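Intimin (Escherichia coli, PDB 1F00) is an adhesin of enteropathogenic strains whose C-terminal part binds the receptor Tir, probably fastening the bacterium to the host cell. Local coordinates at residues Leu97-Gly102 and Tyr136-Ala141; Gly123-Lys128 and Lys222-Ala227; Ala144-Asp149 and Gly153-Lys158; Pro188-Arg193 and Glu231-Ser236. All coordinates share one frame; numbering follows the deposited sequence.

In the fold
From the N terminus, the chain runs through an Ig-like domain before contact 1 closes a loop between 97-102 and 136-141, joining two sheets across the core of the next Ig-like domain. Within that loop lies 123-128, the first half of contact 2, whose partner 222-227 comes almost a hundred residues later in the C-type lectin-like domain, so contacts 1 and 2 cross. Contact 3 (144-149 with 153-158) is a local hairpin lying inside the long loop of contact 2, and its strand 154-157 pairs directly with strand 124-130. Contact 4 (188-193 with 231-236) opens before contact 2 closes, crosses it, and ties the middle strand (184-190) of a three-stranded sheet to the loop after helix 214-224.

Contact 1 of 4, residues Leu97-Gly102 and Tyr136-Ala141; sequences LTIDDG and YTWRSA
The hydrophobic core of an Ig-like beta sandwich is where L97 and I99, on and beside strand 98-99 of one sheet, meet Y136 and W138 of the other. Both pairs are alternate residues, so each backbone sends two side chains into the gap, and the backbones themselves stay well apart: the nearest CA atoms, those of L97 and Y136, are 9.6 Å from each other. No hydrogen bond bridges the segments; the contact is apolar throughout. L97 and Y136 slide past one another in opposite directions, and the methyl CD1 of L97 comes up obliquely to the phenol ring, 3.5 Å from CE1 of Y136. That leucine swings CG away from its own backbone N (chi1 -173°), which carries the branch out over the gap. I99 and W138 extend toward each other from opposite directions. The CG1 arm of I99 is fully extended (chi2 175°), and the terminal CD1 reaches the six-membered part of the indole at an oblique angle, 3.9 Å from CZ3 of W138. The polar end of Y136 is settled elsewhere, its OH bonding to the carbonyl of G131. Just past I99 the chain bends sharply in an inverse gamma turn centred on D100, and the N of D101 lies 2.6 Å from the O of I99 in a backbone hydrogen bond. Around the contact, strand 124-130 flanks strand 98-99 and packs L127 and A129 against W138, with A129 also touching Y136. On the far sheet, A175 and Y177 of strand 173-179 lie against I99, while strand 163-169 brings S169 to L97 and V167 to Y136.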
# COMPACT_ATOMS: atom_id res chain seq x y z
N LEU A 97 -2.77 8.68 -7.67
CA LEU A 97 -2.44 7.38 -7.12
C LEU A 97 -2.90 7.38 -5.66
O LEU A 97 -2.60 8.31 -4.91
CB LEU A 97 -0.93 7.12 -7.20
CG LEU A 97 -0.47 5.72 -6.80
CD1 LEU A 97 -1.20 4.67 -7.64
CD2 LEU A 97 1.04 5.60 -6.98
N THR A 98 -3.61 6.33 -5.28
CA THR A 98 -4.15 6.23 -3.93
C THR A 98 -4.14 4.80 -3.40
O THR A 98 -4.25 3.84 -4.16
CB THR A 98 -5.62 6.72 -3.92
OG1 THR A 98 -5.66 8.10 -4.32
CG2 THR A 98 -6.23 6.57 -2.54
N ILE A 99 -4.00 4.67 -2.08
CA ILE A 99 -4.05 3.36 -1.46
C ILE A 99 -5.40 3.31 -0.73
O ILE A 99 -5.69 4.17 0.11
CB ILE A 99 -2.90 3.15 -0.45
CG1 ILE A 99 -1.58 3.01 -1.20
CG2 ILE A 99 -3.16 1.88 0.38
CD1 ILE A 99 -0.35 2.92 -0.30
N ASP A 100 -6.22 2.32 -1.09
CA ASP A 100 -7.54 2.13 -0.51
C ASP A 100 -7.35 1.65 0.93
O ASP A 100 -7.71 0.52 1.28
CB ASP A 100 -8.30 1.09 -1.34
CG ASP A 100 -9.78 1.00 -0.99
OD1 ASP A 100 -10.45 0.10 -1.54
OD2 ASP A 100 -10.26 1.81 -0.17
N ASP A 101 -6.79 2.53 1.76
CA ASP A 101 -6.48 2.25 3.16
C ASP A 101 -7.64 1.96 4.11
O ASP A 101 -7.42 1.52 5.24
CB ASP A 101 -5.65 3.39 3.74
CG ASP A 101 -6.43 4.68 3.80
OD1 ASP A 101 -6.80 5.21 2.73
OD2 ASP A 101 -6.68 5.17 4.93
N GLY A 102 -8.86 2.21 3.67
CA GLY A 102 -10.01 1.94 4.51
C GLY A 102 -10.53 0.54 4.26
O GLY A 102 -11.41 0.05 4.98
N TYR A 136 1.88 -0.88 -10.71
CA TYR A 136 2.42 -0.61 -9.38
C TYR A 136 3.63 -1.41 -8.89
O TYR A 136 3.83 -2.56 -9.27
CB TYR A 136 1.29 -0.79 -8.35
CG TYR A 136 -0.02 -0.15 -8.75
CD1 TYR A 136 -0.07 1.17 -9.18
CD2 TYR A 136 -1.23 -0.87 -8.69
CE1 TYR A 136 -1.27 1.77 -9.53
CE2 TYR A 136 -2.44 -0.28 -9.05
CZ TYR A 136 -2.45 1.05 -9.46
OH TYR A 136 -3.63 1.67 -9.82
N THR A 137 4.42 -0.78 -8.03
CA THR A 137 5.59 -1.39 -7.42
C THR A 137 5.53 -0.99 -5.95
O THR A 137 5.46 0.20 -5.64
CB THR A 137 6.90 -0.86 -8.03
OG1 THR A 137 6.90 -1.12 -9.44
CG2 THR A 137 8.10 -1.56 -7.40
N TRP A 138 5.56 -1.97 -5.05
CA TRP A 138 5.47 -1.69 -3.61
C TRP A 138 6.78 -1.83 -2.84
O TRP A 138 7.70 -2.53 -3.25
CB TRP A 138 4.43 -2.62 -2.96
CG TRP A 138 3.07 -2.57 -3.58
CD1 TRP A 138 2.68 -3.13 -4.77
CD2 TRP A 138 1.91 -1.92 -3.05
NE1 TRP A 138 1.35 -2.87 -5.01
CE2 TRP A 138 0.85 -2.13 -3.97
CE3 TRP A 138 1.67 -1.18 -1.88
CZ2 TRP A 138 -0.43 -1.62 -3.75
CZ3 TRP A 138 0.39 -0.67 -1.67
CH2 TRP A 138 -0.64 -0.90 -2.60
N ARG A 139 6.86 -1.16 -1.69
CA ARG A 139 8.05 -1.24 -0.86
C ARG A 139 7.68 -0.91 0.57
O ARG A 139 6.64 -0.30 0.83
CB ARG A 139 9.12 -0.25 -1.34
CG ARG A 139 8.82 1.23 -1.08
CD ARG A 139 10.01 2.10 -1.47
NE ARG A 139 9.90 3.48 -1.01
CZ ARG A 139 9.24 4.45 -1.65
NH1 ARG A 139 8.61 4.19 -2.79
NH2 ARG A 139 9.23 5.68 -1.16
N SER A 140 8.53 -1.33 1.50
CA SER A 140 8.32 -1.06 2.91
C SER A 140 9.53 -0.30 3.40
O SER A 140 10.66 -0.65 3.06
CB SER A 140 8.21 -2.36 3.71
OG SER A 140 8.24 -2.08 5.10
N ALA A 141 9.30 0.75 4.19
CA ALA A 141 10.38 1.54 4.73
C ALA A 141 11.20 0.72 5.74
O ALA A 141 12.36 1.02 6.00
CB ALA A 141 9.83 2.81 5.39

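Contact 2 of 4, residues Gly123-Lys128 and Lys222-Ala227; sequences GQVNLK and KAWGAA
W224 brings the CZ3-CH2 side of its indole against the methyl CG1 of V125 and up to the main chain of G123 and Q124. This is a junction between domains: W224 ends helix 214-224 of the C-type lectin-like domain, whereas 123-128 belongs to the Ig-like domain that precedes it. The two side chains cross at a slant. CG1 of V125 sits 3.5 Å from CZ3 of W224 and 3.6 Å from CH2, in a position neither squarely over the ring nor at its edge. That methyl is the branch lying beside the valine's own N (chi1 -57°); the residue is also packed by I104 and I106 of the adjoining strand and by V155. On the tryptophan side, chi2 of 91° turns the indole plane square to the CA, CB and CG atoms, and the six-membered ring leads toward the Ig-like domain. Its pyrrole N-H is not idle: NE1 of W224 bonds to the carbonyl O of V118, which helps to fix the rotation of the buried ring. L120, I106 and L157 pack around it as well. G123 takes part through its backbone alone. Having no side chain, it lets the main chain come near the indole, with C of G123 4.0 Å from CZ3 of W224. Directly after W224 the helix stops at G225, whose positive phi (75°) sends the chain off in a new direction. The last touch is polar against aromatic: the carbonyl O of Q124 lies at the edge of the indole, close to its plane, 3.8 Å from CZ3 of W224.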
# COMPACT_ATOMS: atom_id res chain seq x y z
N GLY A 123 0.97 -12.66 9.95
CA GLY A 123 -0.36 -12.61 9.40
C GLY A 123 -0.17 -11.79 8.13
O GLY A 123 0.80 -11.04 8.03
N GLN A 124 -1.08 -11.92 7.17
CA GLN A 124 -0.94 -11.19 5.92
C GLN A 124 -2.19 -10.43 5.49
O GLN A 124 -3.31 -10.90 5.66
CB GLN A 124 -0.52 -12.16 4.81
CG GLN A 124 0.82 -12.83 5.08
CD GLN A 124 1.11 -13.97 4.14
OE1 GLN A 124 0.36 -14.95 4.09
NE2 GLN A 124 2.20 -13.86 3.39
N VAL A 125 -1.99 -9.24 4.93
CA VAL A 125 -3.09 -8.42 4.45
C VAL A 125 -2.78 -7.92 3.04
O VAL A 125 -1.61 -7.80 2.65
CB VAL A 125 -3.35 -7.20 5.37
CG1 VAL A 125 -3.62 -7.67 6.78
CG2 VAL A 125 -2.15 -6.24 5.34
N ASN A 126 -3.82 -7.65 2.26
CA ASN A 126 -3.63 -7.15 0.90
C ASN A 126 -3.97 -5.66 0.83
O ASN A 126 -5.06 -5.25 1.24
CB ASN A 126 -4.51 -7.90 -0.10
CG ASN A 126 -4.10 -9.35 -0.29
OD1 ASN A 126 -2.92 -9.68 -0.32
ND2 ASN A 126 -5.09 -10.23 -0.43
N LEU A 127 -3.03 -4.87 0.33
CA LEU A 127 -3.26 -3.43 0.17
C LEU A 127 -3.60 -3.20 -1.29
O LEU A 127 -2.96 -3.76 -2.18
CB LEU A 127 -2.01 -2.62 0.51
CG LEU A 127 -1.41 -2.73 1.92
CD1 LEU A 127 -0.40 -1.61 2.11
CD2 LEU A 127 -2.50 -2.63 2.97
N LYS A 128 -4.62 -2.39 -1.55
CA LYS A 128 -5.01 -2.10 -2.92
C LYS A 128 -4.77 -0.64 -3.28
O LYS A 128 -5.15 0.27 -2.54
CB LYS A 128 -6.48 -2.45 -3.16
CG LYS A 128 -6.74 -3.92 -3.46
CD LYS A 128 -6.06 -4.36 -4.75
CE LYS A 128 -6.28 -5.84 -5.02
NZ LYS A 128 -5.74 -6.70 -3.92
N LYS A 222 -10.72 -13.79 15.72
CA LYS A 222 -11.75 -12.87 15.25
C LYS A 222 -11.20 -11.93 14.17
O LYS A 222 -11.84 -11.68 13.15
CB LYS A 222 -12.27 -12.04 16.42
CG LYS A 222 -13.39 -11.08 16.07
CD LYS A 222 -13.79 -10.22 17.27
CE LYS A 222 -14.14 -11.07 18.49
NZ LYS A 222 -15.22 -12.06 18.21
N ALA A 223 -9.99 -11.43 14.40
CA ALA A 223 -9.37 -10.52 13.45
C ALA A 223 -8.72 -11.20 12.25
O ALA A 223 -8.85 -10.72 11.12
CB ALA A 223 -8.35 -9.64 14.16
N TRP A 224 -8.02 -12.31 12.48
CA TRP A 224 -7.31 -12.99 11.40
C TRP A 224 -7.90 -14.27 10.83
O TRP A 224 -7.50 -14.69 9.74
CB TRP A 224 -5.87 -13.27 11.84
CG TRP A 224 -5.16 -12.02 12.21
CD1 TRP A 224 -5.09 -11.45 13.45
CD2 TRP A 224 -4.51 -11.13 11.31
NE1 TRP A 224 -4.43 -10.24 13.37
CE2 TRP A 224 -4.07 -10.02 12.07
CE3 TRP A 224 -4.27 -11.15 9.93
CZ2 TRP A 224 -3.39 -8.94 11.49
CZ3 TRP A 224 -3.59 -10.08 9.35
CH2 TRP A 224 -3.16 -8.99 10.14
N GLY A 225 -8.82 -14.90 11.54
CA GLY A 225 -9.37 -16.15 11.05
C GLY A 225 -8.36 -17.28 11.26
O GLY A 225 -7.31 -17.06 11.86
N ALA A 226 -8.67 -18.47 10.77
CA ALA A 226 -7.79 -19.63 10.91
C ALA A 226 -6.33 -19.30 10.53
O ALA A 226 -6.06 -18.92 9.39
CB ALA A 226 -8.31 -20.79 10.07
N ALA A 227 -5.41 -19.48 11.47
CA ALA A 227 -4.00 -19.18 11.24
C ALA A 227 -3.34 -19.89 10.07
O ALA A 227 -2.46 -19.32 9.42
CB ALA A 227 -3.20 -19.45 12.51

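Contact 3 of 4, residues Ala144-Asp149 and Gly153-Lys158; sequences AIASVD and GQVTLK
Strands 146-148 and 154-157 run antiparallel as a beta hairpin, their axes 4.6 Å apart at an angle of 159°. S147 and T156 form the hydrogen-bonded pair: N of T156 donates to O of S147 at 2.8 Å, and N of S147 returns a bond to O of T156 at 3.0 Å. The ladder continues from N of K158 to O of I145 and from N of D149 to O of Q154. At the turn, G153 N bonds to D149 O, while OD1 of D149 accepts from the N-H groups of both S151 and S152, tying the loop. On the core side, CB of A146 rests 3.9 Å from CG1 of V155 and 4.0 Å from CD2 of L157, and CG2 of V148 meets CG2 of V155 at 3.7 Å. The other face carries S147 and T156, and the chain of K158 lies alongside S147. CD of K158 passes 3.9 Å from OG of S147; the bend at chi3 (82°) then turns the end of the chain so that NZ bonds to the carbonyl O of P143. Strand 154-157 pairs along its other edge with strand 124-130, and V155 points into the sandwich against L127 and I165 of strand 163-169.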
# COMPACT_ATOMS: atom_id res chain seq x y z
N ALA A 144 11.66 -5.16 8.51
CA ALA A 144 11.80 -5.89 9.77
C ALA A 144 10.47 -5.84 10.52
O ALA A 144 10.11 -6.77 11.24
CB ALA A 144 12.91 -5.27 10.63
N ILE A 145 9.76 -4.73 10.35
CA ILE A 145 8.46 -4.54 10.99
C ILE A 145 7.41 -5.23 10.15
O ILE A 145 6.63 -6.04 10.64
CB ILE A 145 8.13 -3.04 11.11
CG1 ILE A 145 9.14 -2.35 12.02
CG2 ILE A 145 6.70 -2.85 11.61
CD1 ILE A 145 9.23 -2.94 13.41
N ALA A 146 7.40 -4.90 8.86
CA ALA A 146 6.45 -5.48 7.93
C ALA A 146 7.06 -5.46 6.54
O ALA A 146 7.65 -4.46 6.13
CB ALA A 146 5.14 -4.69 7.95
N SER A 147 6.92 -6.57 5.82
CA SER A 147 7.46 -6.66 4.47
C SER A 147 6.30 -6.65 3.48
O SER A 147 5.16 -6.93 3.86
CB SER A 147 8.30 -7.94 4.30
OG SER A 147 7.52 -9.11 4.49
N VAL A 148 6.58 -6.32 2.23
CA VAL A 148 5.54 -6.29 1.21
C VAL A 148 6.03 -6.87 -0.11
O VAL A 148 7.16 -6.62 -0.52
CB VAL A 148 5.04 -4.85 0.97
CG1 VAL A 148 6.15 -3.99 0.38
CG2 VAL A 148 3.83 -4.88 0.04
N ASP A 149 5.18 -7.66 -0.76
CA ASP A 149 5.51 -8.24 -2.05
C ASP A 149 5.52 -7.09 -3.04
O ASP A 149 4.48 -6.45 -3.28
CB ASP A 149 4.47 -9.29 -2.44
CG ASP A 149 4.78 -9.96 -3.77
OD1 ASP A 149 4.70 -9.28 -4.82
OD2 ASP A 149 5.12 -11.17 -3.77
N GLY A 153 1.44 -6.27 -3.53
CA GLY A 153 0.94 -5.34 -2.53
C GLY A 153 0.53 -6.09 -1.28
O GLY A 153 -0.07 -5.53 -0.37
N GLN A 154 0.85 -7.38 -1.23
CA GLN A 154 0.51 -8.16 -0.05
C GLN A 154 1.56 -7.91 1.03
O GLN A 154 2.76 -8.04 0.80
CB GLN A 154 0.45 -9.65 -0.38
CG GLN A 154 0.06 -10.52 0.80
CD GLN A 154 -0.32 -11.93 0.37
OE1 GLN A 154 -1.44 -12.16 -0.11
NE2 GLN A 154 0.61 -12.86 0.52
N VAL A 155 1.09 -7.53 2.21
CA VAL A 155 1.97 -7.23 3.33
C VAL A 155 1.98 -8.34 4.37
O VAL A 155 0.96 -8.94 4.66
CB VAL A 155 1.53 -5.93 4.04
CG1 VAL A 155 2.41 -5.69 5.28
CG2 VAL A 155 1.65 -4.75 3.07
N THR A 156 3.16 -8.60 4.93
CA THR A 156 3.31 -9.60 5.97
C THR A 156 3.80 -8.87 7.22
O THR A 156 4.85 -8.24 7.20
CB THR A 156 4.33 -10.69 5.59
OG1 THR A 156 3.88 -11.37 4.41
CG2 THR A 156 4.48 -11.70 6.72
N LEU A 157 3.01 -8.94 8.29
CA LEU A 157 3.37 -8.28 9.54
C LEU A 157 4.37 -9.14 10.31
O LEU A 157 4.13 -10.33 10.52
CB LEU A 157 2.10 -8.05 10.37
CG LEU A 157 1.05 -7.21 9.63
CD1 LEU A 157 -0.20 -7.11 10.47
CD2 LEU A 157 1.61 -5.82 9.33
N LYS A 158 5.48 -8.55 10.74
CA LYS A 158 6.51 -9.32 11.42
C LYS A 158 6.84 -8.96 12.87
O LYS A 158 6.89 -9.84 13.73
CB LYS A 158 7.79 -9.27 10.58
CG LYS A 158 7.53 -9.66 9.14
CD LYS A 158 8.62 -9.17 8.20
CE LYS A 158 9.83 -10.07 8.20
NZ LYS A 158 10.82 -9.60 7.17

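Contact 4 of 4, residues Pro188-Arg193 and Glu231-Ser236; sequences PNMSKR and EYYKSS
Y233, M190 and P188 bury the most surface here, where a strand of the C-type lectin-like domain meets the loop that follows helix 214-224. P188 crosses the phenol of Y233 at about a right angle. Its CG lies 3.7 Å from CE2 of Y233, an oblique approach, and its CD comes to 3.2 Å from OH of the same tyrosine. That hydroxyl is engaged further on, bonding to the carbonyl O of Q121. M190 reaches the ring from the edge: CG of M190 stays near the ring plane, 4.0 Å from CD2 of Y233. From there the methionine curls, bent at both chi2 (-47°) and chi3 (-59°), so that its terminal CE arrives 3.3 Å from OG of S236, a van der Waals contact of the methyl with the hydroxyl oxygen. Y233 and S236 are the ends of a type I beta turn closed by a bond from N of S236 to O of Y233, and both residues point toward 188-193 from the ends of this turn. One face of the Y233 ring is taken by its neighbour Y232, whose CD2 stands over the ring centre. A water lies at the side, accepting from N of M190 at 3.0 Å and making weak bonds to O of P188 and OH of Y232. Strand 184-190 runs here between strands 118-120 and 276-281. L120 of the first touches both P188 and Y233, T279 and Y277 of the second back P188 and M190, and the ring of Y232 meets that of Y122 at about 45°.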
# COMPACT_ATOMS: atom_id res chain seq x y z
N PRO A 188 3.03 -17.91 17.89
CA PRO A 188 2.89 -19.35 18.12
C PRO A 188 4.23 -20.03 17.83
O PRO A 188 4.87 -19.74 16.82
CB PRO A 188 1.83 -19.77 17.11
CG PRO A 188 1.11 -18.50 16.76
CD PRO A 188 2.22 -17.49 16.74
N ASN A 189 4.65 -20.93 18.71
CA ASN A 189 5.90 -21.66 18.52
C ASN A 189 5.48 -23.07 18.06
O ASN A 189 5.20 -23.95 18.87
CB ASN A 189 6.69 -21.68 19.83
CG ASN A 189 7.12 -20.28 20.27
OD1 ASN A 189 8.09 -19.72 19.74
ND2 ASN A 189 6.39 -19.70 21.23
N MET A 190 5.46 -23.27 16.74
CA MET A 190 5.01 -24.52 16.14
C MET A 190 5.96 -25.72 16.02
O MET A 190 5.55 -26.77 15.51
CB MET A 190 4.44 -24.22 14.75
CG MET A 190 3.37 -23.14 14.73
SD MET A 190 2.15 -23.39 16.03
CE MET A 190 1.51 -25.04 15.60
N SER A 191 7.20 -25.59 16.47
CA SER A 191 8.14 -26.70 16.33
C SER A 191 7.87 -27.91 17.23
O SER A 191 8.30 -29.03 16.93
CB SER A 191 9.57 -26.20 16.56
OG SER A 191 9.73 -25.67 17.86
N LYS A 192 7.14 -27.70 18.32
CA LYS A 192 6.85 -28.79 19.24
C LYS A 192 5.83 -28.42 20.31
O LYS A 192 5.75 -27.27 20.73
CB LYS A 192 8.14 -29.20 19.96
CG LYS A 192 8.80 -28.04 20.70
CD LYS A 192 10.09 -28.44 21.39
CE LYS A 192 10.80 -27.23 21.98
NZ LYS A 192 12.06 -27.63 22.67
N ARG A 193 5.04 -29.40 20.74
CA ARG A 193 4.08 -29.15 21.81
C ARG A 193 4.93 -29.25 23.08
O ARG A 193 5.91 -30.00 23.13
CB ARG A 193 2.98 -30.21 21.84
CG ARG A 193 1.98 -30.08 20.69
CD ARG A 193 0.87 -31.11 20.83
NE ARG A 193 -0.05 -31.10 19.70
CZ ARG A 193 0.29 -31.34 18.44
NH1 ARG A 193 1.56 -31.61 18.14
NH2 ARG A 193 -0.62 -31.32 17.48
N GLU A 231 0.69 -18.33 4.88
CA GLU A 231 1.85 -19.07 4.42
C GLU A 231 2.70 -19.67 5.53
O GLU A 231 3.03 -20.86 5.50
CB GLU A 231 2.72 -18.14 3.55
CG GLU A 231 3.93 -18.79 2.91
CD GLU A 231 3.55 -19.95 2.01
OE1 GLU A 231 2.49 -19.89 1.36
OE2 GLU A 231 4.33 -20.93 1.96
N TYR A 232 3.06 -18.85 6.51
CA TYR A 232 3.90 -19.29 7.61
C TYR A 232 3.38 -20.49 8.40
O TYR A 232 4.17 -21.32 8.85
CB TYR A 232 4.15 -18.13 8.57
CG TYR A 232 5.13 -18.44 9.67
CD1 TYR A 232 6.51 -18.39 9.44
CD2 TYR A 232 4.69 -18.75 10.95
CE1 TYR A 232 7.42 -18.64 10.48
CE2 TYR A 232 5.59 -19.00 11.99
CZ TYR A 232 6.95 -18.94 11.75
OH TYR A 232 7.83 -19.15 12.78
N TYR A 233 2.07 -20.58 8.60
CA TYR A 233 1.49 -21.68 9.38
C TYR A 233 0.73 -22.70 8.53
O TYR A 233 0.00 -23.53 9.07
CB TYR A 233 0.53 -21.13 10.45
CG TYR A 233 1.07 -19.99 11.29
CD1 TYR A 233 0.90 -18.66 10.89
CD2 TYR A 233 1.74 -20.24 12.49
CE1 TYR A 233 1.39 -17.60 11.68
CE2 TYR A 233 2.23 -19.20 13.28
CZ TYR A 233 2.05 -17.88 12.86
OH TYR A 233 2.54 -16.85 13.64
N LYS A 234 0.90 -22.65 7.22
CA LYS A 234 0.15 -23.56 6.36
C LYS A 234 0.28 -25.05 6.68
O LYS A 234 -0.64 -25.81 6.40
CB LYS A 234 0.47 -23.31 4.88
CG LYS A 234 1.88 -23.66 4.45
CD LYS A 234 2.03 -23.44 2.94
CE LYS A 234 3.41 -23.83 2.45
NZ LYS A 234 3.57 -23.57 0.99
N SER A 235 1.39 -25.46 7.28
CA SER A 235 1.58 -26.88 7.59
C SER A 235 0.85 -27.36 8.86
O SER A 235 0.84 -28.55 9.13
CB SER A 235 3.07 -27.20 7.73
OG SER A 235 3.62 -26.60 8.90
N SER A 236 0.26 -26.45 9.62
CA SER A 236 -0.44 -26.84 10.85
C SER A 236 -1.93 -27.02 10.68
O SER A 236 -2.62 -26.16 10.13
CB SER A 236 -0.20 -25.80 11.96
OG SER A 236 1.14 -25.81 12.40
O HOH W 1 7.18 -21.55 15.05